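Local atomic coordinates of fructose-2,6-bisphosphatase TIGAR B (Danio rerio, PDB entry 3E9E), a protein that probably hydrolyses fructose-2,6-bisphosphate to fructose 6-phosphate and phosphate, thereby restraining glycolysis. Residues Val9-Thr14 against Val181-Phe186; Ser57-Ala62 against Leu86-Gly91. The protein carries 1 engineered substitution. All coordinates share one frame; numbering follows the deposited sequence.

Interactions 1 and 2 illustrate how a histidine phosphatase gathers residues distant in sequence around one anion. Both are largely buried, touch the same phosphate ion and have a partly exposed pair, Arg10 and Gly184 in the first, Asn58 and Arg88 in the second. Interaction 1 joins the ends of two neighbouring parallel strands in mid-sheet and rests on backbone hydrogen bonds before Arg10, His183 and Gly184 turn to the phosphate. Interaction 2, nested within the chain loop that interaction 1 closes, packs the start of helix 60-71 and the loop leading into it against a 3-10 turn and the loop that follows, chiefly through side chains. Ser57 and His183 stitch the two together by a probable hydrogen bond, as do Leu87 and Ser182.

Interaction 1. Residues Val9-Thr14 against Val181-Phe186; sequences VRAGET and VSHGAF. Engineered in segment 9-14: Ala11 (natural residue His). With PO4 (phosphate ion), chain C.
Val9 pairs with Val181, and Arg10 with Ser182, where the parallel strands 3-10 and 177-182 run side by side. Ser182 N donates to Val9 O (3.0 Å), and Ser182 O receives Ala11 N (2.8 Å), so the register holds until the chains part around a phosphate ion. The two valines share one face of the sheet; Arg10 and Ser182 share the other, with the Ser182 hydroxyl hydrogen-bonded to Leu87 O.

With CG anti to the backbone N (chi1 -179°) and its chain extended as far as NE, Arg10 runs alongside the backbone of Gly184 and presents the edge of its guanidinium to the phosphate. It grips two oxygens: NE lies 2.7 Å from phosphate O2, and NH2 lies 2.9 Å from phosphate O4. On its other terminal nitrogen, NH1 is hydrogen-bonded to Cys215 O, which helps fix the rotation of the group. Gly184 N adds a nearly straight bond (170°) of 2.6 Å to phosphate O2, which thus takes two N-H groups. Because Gly184 begins helix 184-197, the helix dipole would probably favour the anion too.

His183, at the N-cap of that helix, turns its ring edge to the phosphate, with phosphorus in the ring plane. Its ND1 makes only weak bonds, the straighter one (178°) reaching phosphate O3 at 3.5 Å, while NE2 is hydrogen-bonded to Ser57 OG. Beside the same oxygen lies the CB of Ala11, an engineered replacement for the histidine that is phosphorylated during catalysis. Such a phosphate pocket at the ends of central parallel strands is the active site of the histidine phosphatase fold.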
ATOM      1  N   VAL A   9      -1.404   4.030   0.317  1.00 20.38           N
ATOM      2  CA  VAL A   9      -0.587   5.138  -0.142  1.00 20.02           C
ATOM      3  C   VAL A   9       0.886   4.718  -0.100  1.00 20.59           C
ATOM      4  O   VAL A   9       1.361   4.159   0.888  1.00 20.65           O
ATOM      5  CB  VAL A   9      -0.825   6.416   0.698  1.00 20.35           C
ATOM      6  CG1 VAL A   9       0.050   7.595   0.188  1.00 18.36           C
ATOM      7  CG2 VAL A   9      -2.376   6.817   0.720  1.00 19.06           C
ATOM      8  N   ARG A  10       1.609   4.988  -1.172  1.00 20.82           N
ATOM      9  CA  ARG A  10       3.056   4.762  -1.163  1.00 21.03           C
ATOM     10  C   ARG A  10       3.772   5.913  -0.468  1.00 21.54           C
ATOM     11  O   ARG A  10       3.407   7.073  -0.644  1.00 21.91           O
ATOM     12  CB  ARG A  10       3.570   4.620  -2.593  1.00 21.36           C
ATOM     13  CG  ARG A  10       5.107   4.342  -2.663  1.00 20.25           C
ATOM     14  CD  ARG A  10       5.596   4.329  -4.102  1.00 20.51           C
ATOM     15  NE  ARG A  10       7.049   4.182  -4.121  1.00 23.08           N
ATOM     16  CZ  ARG A  10       7.841   4.541  -5.129  1.00 24.81           C
ATOM     17  NH1 ARG A  10       7.335   5.060  -6.254  1.00 22.65           N
ATOM     18  NH2 ARG A  10       9.153   4.375  -5.000  1.00 21.92           N
ATOM     19  N   ALA A  11       4.809   5.606   0.318  1.00 22.06           N
ATOM     20  CA  ALA A  11       5.662   6.660   0.910  1.00 22.05           C
ATOM     21  C   ALA A  11       6.048   7.769  -0.072  1.00 22.28           C
ATOM     22  O   ALA A  11       6.141   7.546  -1.280  1.00 21.67           O
ATOM     23  CB  ALA A  11       6.938   6.048   1.530  1.00 22.24           C
ATOM     24  N   GLY A  12       6.302   8.961   0.464  1.00 23.04           N
ATOM     25  CA  GLY A  12       6.960  10.022  -0.298  1.00 24.19           C
ATOM     26  C   GLY A  12       8.420   9.732  -0.658  1.00 25.60           C
ATOM     27  O   GLY A  12       9.031   8.780  -0.154  1.00 25.19           O
ATOM     28  N   GLU A  13       8.959  10.571  -1.538  1.00 26.02           N
ATOM     29  CA  GLU A  13      10.330  10.493  -2.052  1.00 28.19           C
ATOM     30  C   GLU A  13      11.348  10.735  -0.923  1.00 28.26           C
ATOM     31  O   GLU A  13      11.125  11.603  -0.069  1.00 27.15           O
ATOM     32  CB  GLU A  13      10.454  11.617  -3.082  1.00 29.14           C
ATOM     33  CG  GLU A  13      11.495  11.486  -4.152  1.00 32.93           C
ATOM     34  CD  GLU A  13      11.135  12.311  -5.374  1.00 37.59           C
ATOM     35  OE1 GLU A  13      10.035  12.083  -5.966  1.00 38.69           O
ATOM     36  OE2 GLU A  13      11.951  13.186  -5.745  1.00 40.27           O
ATOM     37  N   THR A  14      12.435   9.953  -0.882  1.00 28.90           N
ATOM     38  CA  THR A  14      13.607  10.344  -0.066  1.00 28.93           C
ATOM     39  C   THR A  14      14.610  11.033  -0.969  1.00 30.20           C
ATOM     40  O   THR A  14      14.313  11.305  -2.138  1.00 30.09           O
ATOM     41  CB  THR A  14      14.296   9.169   0.666  1.00 28.92           C
ATOM     42  OG1 THR A  14      14.880   8.258  -0.285  1.00 26.91           O
ATOM     43  CG2 THR A  14      13.312   8.445   1.576  1.00 27.31           C
ATOM     44  N   VAL A 181      -0.101   2.677   4.748  1.00 20.00           N
ATOM     45  CA  VAL A 181       1.009   3.412   4.119  1.00 20.32           C
ATOM     46  C   VAL A 181       2.233   2.508   4.007  1.00 20.73           C
ATOM     47  O   VAL A 181       2.718   1.994   5.010  1.00 20.64           O
ATOM     48  CB  VAL A 181       1.344   4.728   4.849  1.00 20.75           C
ATOM     49  CG1 VAL A 181       2.508   5.482   4.149  1.00 20.31           C
ATOM     50  CG2 VAL A 181       0.096   5.628   4.897  1.00 20.26           C
ATOM     51  N   SER A 182       2.702   2.297   2.779  1.00 20.13           N
ATOM     52  CA  SER A 182       3.718   1.292   2.512  1.00 20.40           C
ATOM     53  C   SER A 182       4.628   1.779   1.383  1.00 20.59           C
ATOM     54  O   SER A 182       4.867   2.988   1.242  1.00 20.45           O
ATOM     55  CB  SER A 182       3.082  -0.073   2.192  1.00 20.04           C
ATOM     56  OG  SER A 182       4.071  -1.092   2.056  1.00 20.62           O
ATOM     57  N   HIS A 183       5.123   0.839   0.593  1.00 20.36           N
ATOM     58  CA  HIS A 183       6.228   1.080  -0.336  1.00 21.17           C
ATOM     59  C   HIS A 183       5.914   0.496  -1.697  1.00 21.41           C
ATOM     60  O   HIS A 183       5.088  -0.409  -1.803  1.00 21.93           O
ATOM     61  CB  HIS A 183       7.504   0.455   0.244  1.00 21.04           C
ATOM     62  CG  HIS A 183       7.817   0.968   1.606  1.00 19.16           C
ATOM     63  ND1 HIS A 183       8.477   2.160   1.805  1.00 20.06           N
ATOM     64  CD2 HIS A 183       7.468   0.516   2.834  1.00 18.27           C
ATOM     65  CE1 HIS A 183       8.555   2.405   3.101  1.00 20.53           C
ATOM     66  NE2 HIS A 183       7.967   1.413   3.749  1.00 21.03           N
ATOM     67  N   GLY A 184       6.597   1.003  -2.719  1.00 21.93           N
ATOM     68  CA  GLY A 184       6.298   0.672  -4.122  1.00 21.85           C
ATOM     69  C   GLY A 184       6.285  -0.805  -4.479  1.00 22.78           C
ATOM     70  O   GLY A 184       5.333  -1.273  -5.108  1.00 23.27           O
ATOM     71  N   ALA A 185       7.327  -1.562  -4.114  1.00 22.22           N
ATOM     72  CA  ALA A 185       7.366  -2.951  -4.578  1.00 22.75           C
ATOM     73  C   ALA A 185       6.392  -3.806  -3.779  1.00 21.97           C
ATOM     74  O   ALA A 185       5.729  -4.674  -4.323  1.00 22.76           O
ATOM     75  CB  ALA A 185       8.822  -3.560  -4.548  1.00 22.36           C
ATOM     76  N   PHE A 186       6.322  -3.558  -2.481  1.00 22.23           N
ATOM     77  CA  PHE A 186       5.347  -4.218  -1.628  1.00 21.65           C
ATOM     78  C   PHE A 186       3.902  -3.973  -2.100  1.00 21.25           C
ATOM     79  O   PHE A 186       3.103  -4.907  -2.154  1.00 20.56           O
ATOM     80  CB  PHE A 186       5.480  -3.734  -0.173  1.00 21.34           C
ATOM     81  CG  PHE A 186       4.622  -4.504   0.777  1.00 20.62           C
ATOM     82  CD1 PHE A 186       5.117  -5.657   1.379  1.00 20.81           C
ATOM     83  CD2 PHE A 186       3.307  -4.095   1.046  1.00 20.99           C
ATOM     84  CE1 PHE A 186       4.329  -6.407   2.246  1.00 21.37           C
ATOM     85  CE2 PHE A 186       2.506  -4.831   1.888  1.00 19.89           C
ATOM     86  CZ  PHE A 186       3.020  -5.995   2.504  1.00 21.14           C
TER
HETATM   87  P   PO4 C 266       9.775   3.133  -1.643  1.00 40.92           P
HETATM   88  O1  PO4 C 266      10.285   1.855  -1.003  1.00 43.20           O
HETATM   89  O2  PO4 C 266       8.362   2.861  -2.160  1.00 41.36           O
HETATM   90  O3  PO4 C 266       9.750   4.246  -0.635  1.00 39.85           O
HETATM   91  O4  PO4 C 266      10.731   3.470  -2.768  1.00 43.99           O

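Interaction 2. Residues Ser57-Ala62 against Leu86-Gly91. With PO4 (phosphate ion), chain C.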
ATOM      1  N   SER A  57       4.126   0.996   7.496  1.00 25.23           N
ATOM      2  CA  SER A  57       5.483   0.464   7.522  1.00 25.28           C
ATOM      3  C   SER A  57       6.289   1.200   8.591  1.00 26.16           C
ATOM      4  O   SER A  57       6.130   2.414   8.773  1.00 25.99           O
ATOM      5  CB  SER A  57       6.131   0.673   6.163  1.00 24.83           C
ATOM      6  OG  SER A  57       7.545   0.529   6.221  1.00 24.71           O
ATOM      7  N   ASN A  58       7.135   0.476   9.319  1.00 26.79           N
ATOM      8  CA  ASN A  58       7.968   1.133  10.332  1.00 27.31           C
ATOM      9  C   ASN A  58       9.297   1.690   9.768  1.00 27.14           C
ATOM     10  O   ASN A  58      10.164   2.118  10.528  1.00 28.16           O
ATOM     11  CB  ASN A  58       8.185   0.227  11.546  1.00 27.21           C
ATOM     12  CG  ASN A  58       9.084  -0.949  11.236  1.00 28.23           C
ATOM     13  OD1 ASN A  58       9.225  -1.352  10.093  1.00 29.92           O
ATOM     14  ND2 ASN A  58       9.706  -1.495  12.259  1.00 30.62           N
ATOM     15  N   LEU A  59       9.445   1.704   8.449  1.00 25.78           N
ATOM     16  CA  LEU A  59      10.502   2.492   7.811  1.00 25.33           C
ATOM     17  C   LEU A  59      10.153   3.985   7.902  1.00 25.77           C
ATOM     18  O   LEU A  59       8.985   4.386   7.716  1.00 25.37           O
ATOM     19  CB  LEU A  59      10.701   2.081   6.345  1.00 24.62           C
ATOM     20  CG  LEU A  59      11.327   0.712   6.085  1.00 24.63           C
ATOM     21  CD1 LEU A  59      11.103   0.226   4.658  1.00 21.81           C
ATOM     22  CD2 LEU A  59      12.843   0.726   6.411  1.00 24.44           C
ATOM     23  N   GLN A  60      11.168   4.806   8.164  1.00 25.92           N
ATOM     24  CA  GLN A  60      10.949   6.223   8.463  1.00 26.34           C
ATOM     25  C   GLN A  60      10.179   7.006   7.388  1.00 25.81           C
ATOM     26  O   GLN A  60       9.321   7.812   7.723  1.00 25.66           O
ATOM     27  CB  GLN A  60      12.264   6.952   8.788  1.00 26.11           C
ATOM     28  CG  GLN A  60      12.021   8.411   9.150  1.00 29.21           C
ATOM     29  CD  GLN A  60      13.275   9.168   9.536  1.00 34.80           C
ATOM     30  OE1 GLN A  60      14.364   8.914   9.011  1.00 36.37           O
ATOM     31  NE2 GLN A  60      13.124  10.117  10.453  1.00 35.91           N
ATOM     32  N   ARG A  61      10.507   6.798   6.117  1.00 25.20           N
ATOM     33  CA  ARG A  61       9.826   7.523   5.052  1.00 24.90           C
ATOM     34  C   ARG A  61       8.311   7.229   5.024  1.00 24.53           C
ATOM     35  O   ARG A  61       7.514   8.118   4.701  1.00 24.60           O
ATOM     36  CB  ARG A  61      10.466   7.250   3.691  1.00 24.89           C
ATOM     37  CG  ARG A  61      10.433   5.788   3.224  1.00 25.46           C
ATOM     38  CD  ARG A  61      11.565   5.542   2.253  1.00 24.67           C
ATOM     39  NE  ARG A  61      11.524   4.243   1.590  1.00 25.39           N
ATOM     40  CZ  ARG A  61      12.204   3.155   1.971  1.00 27.46           C
ATOM     41  NH1 ARG A  61      12.986   3.173   3.060  1.00 23.87           N
ATOM     42  NH2 ARG A  61      12.094   2.038   1.251  1.00 24.58           N
ATOM     43  N   ALA A  62       7.926   6.000   5.373  1.00 23.76           N
ATOM     44  CA  ALA A  62       6.523   5.634   5.499  1.00 23.72           C
ATOM     45  C   ALA A  62       5.893   6.273   6.737  1.00 23.64           C
ATOM     46  O   ALA A  62       4.790   6.811   6.671  1.00 23.43           O
ATOM     47  CB  ALA A  62       6.341   4.114   5.518  1.00 22.73           C
ATOM     48  N   LEU A  86       5.221  -5.864   8.898  1.00 23.91           N
ATOM     49  CA  LEU A  86       4.706  -6.593   7.718  1.00 23.72           C
ATOM     50  C   LEU A  86       4.529  -5.705   6.476  1.00 23.29           C
ATOM     51  O   LEU A  86       4.444  -6.214   5.359  1.00 23.07           O
ATOM     52  CB  LEU A  86       3.406  -7.353   8.042  1.00 23.74           C
ATOM     53  CG  LEU A  86       3.526  -8.515   9.047  1.00 24.98           C
ATOM     54  CD1 LEU A  86       2.148  -9.025   9.474  1.00 26.94           C
ATOM     55  CD2 LEU A  86       4.333  -9.652   8.458  1.00 27.35           C
ATOM     56  N   LEU A  87       4.495  -4.385   6.671  1.00 23.08           N
ATOM     57  CA  LEU A  87       4.308  -3.443   5.564  1.00 22.67           C
ATOM     58  C   LEU A  87       5.623  -2.889   5.002  1.00 22.88           C
ATOM     59  O   LEU A  87       5.624  -2.087   4.046  1.00 22.41           O
ATOM     60  CB  LEU A  87       3.362  -2.308   5.983  1.00 22.33           C
ATOM     61  CG  LEU A  87       1.900  -2.681   6.247  1.00 21.46           C
ATOM     62  CD1 LEU A  87       1.131  -1.476   6.897  1.00 18.94           C
ATOM     63  CD2 LEU A  87       1.154  -3.198   4.999  1.00 19.15           C
ATOM     64  N   ARG A  88       6.745  -3.318   5.587  1.00 22.40           N
ATOM     65  CA  ARG A  88       8.052  -2.880   5.099  1.00 22.33           C
ATOM     66  C   ARG A  88       8.236  -3.208   3.630  1.00 21.94           C
ATOM     67  O   ARG A  88       7.741  -4.223   3.138  1.00 21.89           O
ATOM     68  CB  ARG A  88       9.180  -3.507   5.928  1.00 21.72           C
ATOM     69  CG  ARG A  88       9.265  -2.938   7.347  1.00 23.80           C
ATOM     70  CD  ARG A  88      10.141  -3.829   8.258  1.00 24.82           C
ATOM     71  NE  ARG A  88      11.567  -3.627   7.985  1.00 29.28           N
ATOM     72  CZ  ARG A  88      12.279  -2.612   8.473  1.00 30.42           C
ATOM     73  NH1 ARG A  88      11.696  -1.683   9.230  1.00 29.98           N
ATOM     74  NH2 ARG A  88      13.565  -2.504   8.183  1.00 31.71           N
ATOM     75  N   GLU A  89       8.964  -2.347   2.933  1.00 22.76           N
ATOM     76  CA  GLU A  89       9.360  -2.613   1.550  1.00 23.36           C
ATOM     77  C   GLU A  89      10.026  -3.982   1.414  1.00 24.58           C
ATOM     78  O   GLU A  89      10.602  -4.497   2.374  1.00 23.79           O
ATOM     79  CB  GLU A  89      10.320  -1.533   1.037  1.00 23.00           C
ATOM     80  CG  GLU A  89      10.721  -1.750  -0.429  1.00 23.70           C
ATOM     81  CD  GLU A  89       9.514  -1.739  -1.371  1.00 24.25           C
ATOM     82  OE1 GLU A  89       8.577  -2.557  -1.196  1.00 24.77           O
ATOM     83  OE2 GLU A  89       9.512  -0.894  -2.281  1.00 24.71           O
ATOM     84  N   ARG A  90       9.901  -4.574   0.231  1.00 25.24           N
ATOM     85  CA  ARG A  90      10.661  -5.761  -0.136  1.00 26.38           C
ATOM     86  C   ARG A  90      12.147  -5.543   0.166  1.00 26.75           C
ATOM     87  O   ARG A  90      12.699  -4.482  -0.136  1.00 27.23           O
ATOM     88  CB  ARG A  90      10.463  -6.076  -1.621  1.00 25.92           C
ATOM     89  CG  ARG A  90      11.292  -7.270  -2.098  1.00 27.71           C
ATOM     90  CD  ARG A  90      10.881  -7.716  -3.485  1.00 27.36           C
ATOM     91  NE  ARG A  90      11.515  -8.989  -3.823  1.00 27.31           N
ATOM     92  CZ  ARG A  90      11.537  -9.528  -5.043  1.00 30.13           C
ATOM     93  NH1 ARG A  90      10.954  -8.901  -6.072  1.00 27.08           N
ATOM     94  NH2 ARG A  90      12.151 -10.697  -5.242  1.00 29.99           N
ATOM     95  N   GLY A  91      12.784  -6.527   0.792  1.00 26.60           N
ATOM     96  CA  GLY A  91      14.223  -6.454   1.007  1.00 26.53           C
ATOM     97  C   GLY A  91      14.949  -6.854  -0.259  1.00 26.52           C
ATOM     98  O   GLY A  91      14.623  -7.870  -0.855  1.00 27.43           O
TER
HETATM   99  P   PO4 C 266       9.775   3.133  -1.643  1.00 40.92           P
HETATM  100  O1  PO4 C 266      10.285   1.855  -1.003  1.00 43.20           O
HETATM  101  O2  PO4 C 266       8.362   2.861  -2.160  1.00 41.36           O
HETATM  102  O3  PO4 C 266       9.750   4.246  -0.635  1.00 39.85           O
HETATM  103  O4  PO4 C 266      10.731   3.470  -2.768  1.00 43.99           O
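The backbones of Ser57-Ala62 and Leu86-Gly91 draw closest at Ser57 and Leu87, whose CA atoms are 4.5 Å apart. Segment 57-62 leaves strand 53-56 and enters helix 60-71, while 86-91 passes from a 3-10 turn into the loop beyond strand 81-83. With Glu89 and the bound phosphate at its inner end, the contact borders the histidine phosphatase active site. Ser57 forms an ST turn, its OG accepting Leu59 N at 3.2 Å; the same hydroxyl is also hydrogen-bonded to His183. That turn bends the chain just ahead of the helix, and the Ser57 CB packs on the carbonyl of Leu87.

Arg88 makes the hydrogen bond across the two segments. A bend at chi3 (77°) curls the chain round Asn58 OD1, to which NH1 donates at 2.6 Å. This oxygen lies in the guanidinium plane, but the donor stands 43° out of the Asn58 carbonyl plane, the two flat groups being turned 74° apart. Leu59 closes over one guanidinium face, its CD2 3.8 Å from NH2 of Arg88, and its other methyl, CD1, rests near the backbone N of Glu89. A leucine in place of Arg88 would probably leave Asn58 OD1 without this donor and the Asn58 amide freer to turn.

Nearer the site, Arg61 sends an extended chain to the phosphate and meets it edge-on: its NE lies 2.8 Å from phosphate O3, and its NH2, also bonded to Gly24 O, lies 2.9 Å from phosphate O1. Glu89, inferred to be the proton donor or acceptor, is steadied by backbone N-H groups: Arg90 and Phe186 bind OE1, and Ala185 binds OE2. That second oxygen, Glu89 OE2, comes to 3.1 Å from phosphate O1.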